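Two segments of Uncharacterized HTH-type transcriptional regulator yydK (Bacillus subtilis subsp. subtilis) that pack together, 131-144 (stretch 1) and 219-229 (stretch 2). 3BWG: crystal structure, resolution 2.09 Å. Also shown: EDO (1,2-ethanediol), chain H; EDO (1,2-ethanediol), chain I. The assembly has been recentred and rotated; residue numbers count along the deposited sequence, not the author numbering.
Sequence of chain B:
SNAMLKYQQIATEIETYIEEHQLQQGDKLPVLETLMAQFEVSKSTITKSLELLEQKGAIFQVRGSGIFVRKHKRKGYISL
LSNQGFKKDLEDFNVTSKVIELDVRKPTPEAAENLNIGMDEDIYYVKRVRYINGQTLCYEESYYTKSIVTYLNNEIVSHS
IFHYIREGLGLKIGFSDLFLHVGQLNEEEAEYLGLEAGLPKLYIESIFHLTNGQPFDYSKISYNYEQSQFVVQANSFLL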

# COMPACT_ATOMS: atom_id res chain seq x y z
N TYR B 131 9.66 -19.31 5.46
CA TYR B 131 11.09 -18.98 5.63
C TYR B 131 11.68 -18.25 4.42
O TYR B 131 11.36 -18.56 3.26
N ILE B 132 12.53 -17.26 4.67
CA ILE B 132 13.27 -16.59 3.60
C ILE B 132 14.71 -16.81 3.89
O ILE B 132 15.21 -16.40 4.94
N ASN B 133 15.35 -17.53 2.98
CA ASN B 133 16.76 -17.93 3.12
C ASN B 133 17.11 -18.53 4.47
O ASN B 133 17.99 -18.02 5.16
N GLY B 134 16.40 -19.59 4.84
CA GLY B 134 16.74 -20.38 6.04
C GLY B 134 16.33 -19.75 7.37
O GLY B 134 16.49 -20.37 8.44
N GLN B 135 15.80 -18.54 7.32
CA GLN B 135 15.34 -17.85 8.52
C GLN B 135 13.81 -17.73 8.44
O GLN B 135 13.22 -17.71 7.34
N THR B 136 13.16 -17.70 9.60
CA THR B 136 11.70 -17.53 9.64
C THR B 136 11.25 -16.16 9.15
O THR B 136 11.82 -15.11 9.53
N LEU B 137 10.22 -16.18 8.30
CA LEU B 137 9.57 -14.97 7.78
C LEU B 137 8.27 -14.65 8.54
O LEU B 137 8.01 -13.50 8.95
N CYS B 138 7.44 -15.68 8.71
CA CYS B 138 6.12 -15.49 9.28
C CYS B 138 5.51 -16.80 9.72
O CYS B 138 6.00 -17.88 9.39
N TYR B 139 4.43 -16.66 10.47
CA TYR B 139 3.61 -17.71 10.94
C TYR B 139 2.23 -17.26 10.44
O TYR B 139 1.81 -16.12 10.69
N GLU B 140 1.54 -18.16 9.73
CA GLU B 140 0.28 -17.83 9.11
C GLU B 140 -0.85 -18.84 9.34
O GLU B 140 -0.66 -20.04 9.37
N GLU B 141 -2.07 -18.32 9.45
CA GLU B 141 -3.24 -19.15 9.37
C GLU B 141 -4.04 -18.54 8.25
O GLU B 141 -4.24 -17.30 8.22
N SER B 142 -4.47 -19.38 7.31
CA SER B 142 -5.40 -18.91 6.31
C SER B 142 -6.59 -19.82 6.09
O SER B 142 -6.57 -21.00 6.43
N TYR B 143 -7.65 -19.23 5.55
CA TYR B 143 -8.91 -19.92 5.40
C TYR B 143 -9.42 -19.66 4.01
O TYR B 143 -9.62 -18.54 3.64
N TYR B 144 -9.72 -20.73 3.29
CA TYR B 144 -10.17 -20.62 1.90
C TYR B 144 -11.53 -21.22 1.76
O TYR B 144 -11.73 -22.34 2.17
N SER B 219 -6.59 -14.48 5.65
CA SER B 219 -5.38 -14.92 6.31
C SER B 219 -5.00 -14.01 7.49
O SER B 219 -5.35 -12.81 7.53
N LYS B 220 -4.31 -14.62 8.46
CA LYS B 220 -3.83 -13.97 9.66
C LYS B 220 -2.36 -14.28 9.76
O LYS B 220 -1.99 -15.44 9.88
N ILE B 221 -1.52 -13.25 9.69
CA ILE B 221 -0.08 -13.46 9.64
C ILE B 221 0.70 -12.60 10.63
O ILE B 221 0.44 -11.40 10.78
N SER B 222 1.62 -13.24 11.32
CA SER B 222 2.57 -12.55 12.17
C SER B 222 3.96 -12.71 11.56
O SER B 222 4.41 -13.83 11.37
N TYR B 223 4.63 -11.59 11.30
CA TYR B 223 5.97 -11.61 10.76
C TYR B 223 7.09 -11.53 11.81
O TYR B 223 6.92 -10.92 12.88
N ASN B 224 8.23 -12.11 11.47
CA ASN B 224 9.46 -11.92 12.22
C ASN B 224 10.03 -10.51 11.99
O ASN B 224 10.53 -10.21 10.89
N TYR B 225 9.97 -9.65 13.02
CA TYR B 225 10.44 -8.26 12.92
C TYR B 225 11.91 -8.11 12.53
O TYR B 225 12.32 -7.07 12.02
N GLU B 226 12.71 -9.16 12.74
CA GLU B 226 14.13 -9.10 12.38
C GLU B 226 14.42 -9.53 10.96
O GLU B 226 15.56 -9.43 10.53
N GLN B 227 13.43 -10.07 10.24
CA GLN B 227 13.70 -10.69 8.93
C GLN B 227 12.77 -10.13 7.84
O GLN B 227 12.69 -10.67 6.72
N SER B 228 12.07 -9.05 8.15
CA SER B 228 11.07 -8.50 7.20
C SER B 228 10.88 -7.00 7.36
O SER B 228 11.08 -6.44 8.45
N GLN B 229 10.60 -6.33 6.25
CA GLN B 229 10.27 -4.92 6.24
C GLN B 229 9.66 -4.76 4.90
O GLN B 229 10.04 -5.51 3.99

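Neighbouring antiparallel strands leave their side chains little choice of direction: the backbone ladder fixes which face each occupies, and chi angles settle the rest. The strand of 135-144 and the strand that runs through 219-223 of this regulator illustrate the principle. Paired hydrogen bonds join Tyr139 to Ser222 and Glu141 to Lys220, so these four side chains share one face, while Cys138, Glu140, Ser142, Ser219, Ile221 and Tyr223 share the other.

On the latter face, Cys138 (chi1 p) lies beside both Ile221 and Tyr223: its CB is 3.4 Å from Ile221 CG2 and 3.6 Å from Tyr223 CD1. Its SG sits 4.9 Å from the centroid of the Tyr223 ring, obliquely. Ile221, in the m, t conformation, also places CG1 3.7 Å from Glu140 CB. Farther along, Ser142 CB and Ser219 CB meet at 3.6 Å across a non-hydrogen-bonded pair.

The opposite face combines aliphatic and polar contacts. Lys220 (m, t, p, with chi4 near 91°) lays its aliphatic chain at the edge of the Tyr143 ring, CD 3.8 Å from Tyr143 CE2. Glu141 (m, t) accepts a hydrogen bond at OE2 from O2 of an ethanediol (2.6 Å), whose O1 is hydrogen-bonded to Ser222 OG at 2.7 Å; the diol thus bridges the strands, with its C2 3.4 Å from Tyr139 CE2.

Near the turn, Asn224 adopts chi1 t, and its ND2 donates to Thr136 OG1 (2.9 Å) and weakly to Thr136 O (3.1 Å). Its OD1 accepts from Glu226 N at 2.8 Å, so the amide links a turn to the facing strand. Leu137 starts away from stretch 2, but its t, p conformation returns CD1 to 3.8 Å from Ser228 CB; a second ethanediol donates from O1 to Ser228 OG (2.6 Å) and from O2 to Tyr223 O (2.8 Å). Ile132, with both chi angles between wells, brings CD1 3.7 Å from Gln227 CB.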

# COMPACT_ATOMS: atom_id res chain seq x y z
CB TYR B 131 11.93 -20.24 5.86
CG TYR B 131 11.53 -21.08 7.04
CD1 TYR B 131 12.33 -21.17 8.19
CD2 TYR B 131 10.36 -21.84 7.00
CE1 TYR B 131 11.94 -21.98 9.30
CE2 TYR B 131 9.96 -22.63 8.06
CZ TYR B 131 10.72 -22.70 9.20
OH TYR B 131 10.24 -23.50 10.22
CB ILE B 132 12.95 -15.05 3.45
CG1 ILE B 132 12.54 -14.37 4.78
CG2 ILE B 132 11.88 -14.85 2.39
CD1 ILE B 132 13.69 -13.75 5.57
CB ASN B 133 17.68 -16.75 2.79
CG ASN B 133 17.81 -16.53 1.28
OD1 ASN B 133 18.48 -17.31 0.58
ND2 ASN B 133 17.15 -15.48 0.77
CB GLN B 135 16.05 -16.51 8.62
CG GLN B 135 17.60 -16.60 8.62
CD GLN B 135 18.17 -17.15 9.93
OE1 GLN B 135 17.56 -17.01 11.00
NE2 GLN B 135 19.35 -17.77 9.87
CB THR B 136 11.13 -17.77 11.05
OG1 THR B 136 11.74 -16.85 11.94
CG2 THR B 136 11.41 -19.17 11.50
CB LEU B 137 9.28 -15.15 6.27
CG LEU B 137 8.47 -14.00 5.63
CD1 LEU B 137 9.21 -12.65 5.74
CD2 LEU B 137 8.06 -14.25 4.20
CB CYS B 138 5.18 -14.79 8.29
SG CYS B 138 4.81 -15.74 6.77
CB TYR B 139 3.67 -17.76 12.49
CG TYR B 139 2.55 -18.56 13.12
CD1 TYR B 139 2.37 -19.91 12.79
CD2 TYR B 139 1.66 -17.99 14.02
CE1 TYR B 139 1.33 -20.66 13.31
CE2 TYR B 139 0.61 -18.74 14.58
CZ TYR B 139 0.46 -20.09 14.22
OH TYR B 139 -0.56 -20.87 14.74
CB GLU B 140 0.50 -17.62 7.60
CG GLU B 140 -0.68 -17.99 6.68
CD GLU B 140 -0.30 -18.00 5.19
OE1 GLU B 140 -1.18 -17.85 4.35
OE2 GLU B 140 0.88 -18.13 4.86
CB GLU B 141 -4.05 -19.06 10.67
CG GLU B 141 -3.49 -19.85 11.85
CD GLU B 141 -4.38 -19.71 13.10
OE1 GLU B 141 -5.21 -20.61 13.39
OE2 GLU B 141 -4.25 -18.67 13.78
CB SER B 142 -4.70 -18.58 5.00
OG SER B 142 -3.72 -19.53 4.75
CB TYR B 143 -9.93 -19.37 6.40
CG TYR B 143 -9.45 -19.26 7.83
CD1 TYR B 143 -9.86 -20.18 8.79
CD2 TYR B 143 -8.64 -18.20 8.23
CE1 TYR B 143 -9.47 -20.05 10.12
CE2 TYR B 143 -8.22 -18.08 9.53
CZ TYR B 143 -8.63 -19.00 10.48
OH TYR B 143 -8.21 -18.86 11.78
CB TYR B 144 -9.22 -21.40 0.99
CG TYR B 144 -7.83 -20.87 1.05
CD1 TYR B 144 -7.33 -20.00 0.06
CD2 TYR B 144 -7.02 -21.20 2.11
CE1 TYR B 144 -6.03 -19.50 0.16
CE2 TYR B 144 -5.75 -20.72 2.22
CZ TYR B 144 -5.26 -19.88 1.26
OH TYR B 144 -3.98 -19.44 1.45
CB SER B 219 -4.24 -15.03 5.29
OG SER B 219 -3.75 -13.75 4.98
CB LYS B 220 -4.54 -14.56 10.86
CG LYS B 220 -6.02 -14.16 10.87
CD LYS B 220 -6.88 -15.17 11.64
CE LYS B 220 -6.41 -15.39 13.05
NZ LYS B 220 -7.10 -14.46 13.98
CB ILE B 221 0.44 -13.21 8.25
CG1 ILE B 221 -0.40 -14.01 7.22
CG2 ILE B 221 1.97 -13.59 8.17
CD1 ILE B 221 0.06 -13.94 5.78
CB SER B 222 2.55 -13.15 13.58
OG SER B 222 1.30 -12.91 14.18
CB TYR B 223 6.12 -10.50 9.71
CG TYR B 223 5.22 -10.68 8.49
CD1 TYR B 223 5.69 -11.38 7.38
CD2 TYR B 223 3.92 -10.15 8.44
CE1 TYR B 223 4.87 -11.58 6.24
CE2 TYR B 223 3.08 -10.33 7.30
CZ TYR B 223 3.59 -11.03 6.19
OH TYR B 223 2.84 -11.25 5.05
CB ASN B 224 10.45 -13.02 11.77
CG ASN B 224 11.78 -12.96 12.45
OD1 ASN B 224 12.22 -11.91 12.94
ND2 ASN B 224 12.47 -14.10 12.44
CB TYR B 225 10.13 -7.48 14.22
CG TYR B 225 11.12 -7.68 15.34
CD1 TYR B 225 12.07 -6.72 15.62
CD2 TYR B 225 11.09 -8.84 16.11
CE1 TYR B 225 13.01 -6.90 16.66
CE2 TYR B 225 12.03 -9.06 17.15
CZ TYR B 225 12.97 -8.07 17.42
OH TYR B 225 13.85 -8.24 18.43
CB GLU B 226 15.00 -10.01 13.29
CG GLU B 226 14.72 -9.99 14.73
CD GLU B 226 15.86 -10.66 15.52
OE1 GLU B 226 16.15 -11.87 15.30
OE2 GLU B 226 16.49 -9.93 16.31
CB GLN B 227 13.57 -12.22 8.99
CG GLN B 227 14.45 -12.95 10.01
CD GLN B 227 15.91 -12.94 9.62
OE1 GLN B 227 16.23 -12.79 8.46
NE2 GLN B 227 16.81 -13.06 10.60
CB SER B 228 9.75 -9.25 7.35
OG SER B 228 9.24 -8.99 8.63
CB GLN B 229 11.48 -4.01 6.33
CG GLN B 229 12.70 -4.43 5.50
CD GLN B 229 13.56 -5.42 6.23
OE1 GLN B 229 13.84 -5.22 7.41
NE2 GLN B 229 13.98 -6.48 5.57
C1 EDO H . -1.01 -15.37 12.75
O1 EDO H . -0.41 -14.94 13.97
C2 EDO H . -1.65 -16.71 13.01
O2 EDO H . -2.84 -16.47 13.79
C1 EDO I . 8.11 -6.99 11.14
O1 EDO I . 8.14 -6.95 9.75
C2 EDO I . 7.18 -8.13 11.47
O2 EDO I . 7.12 -8.12 12.87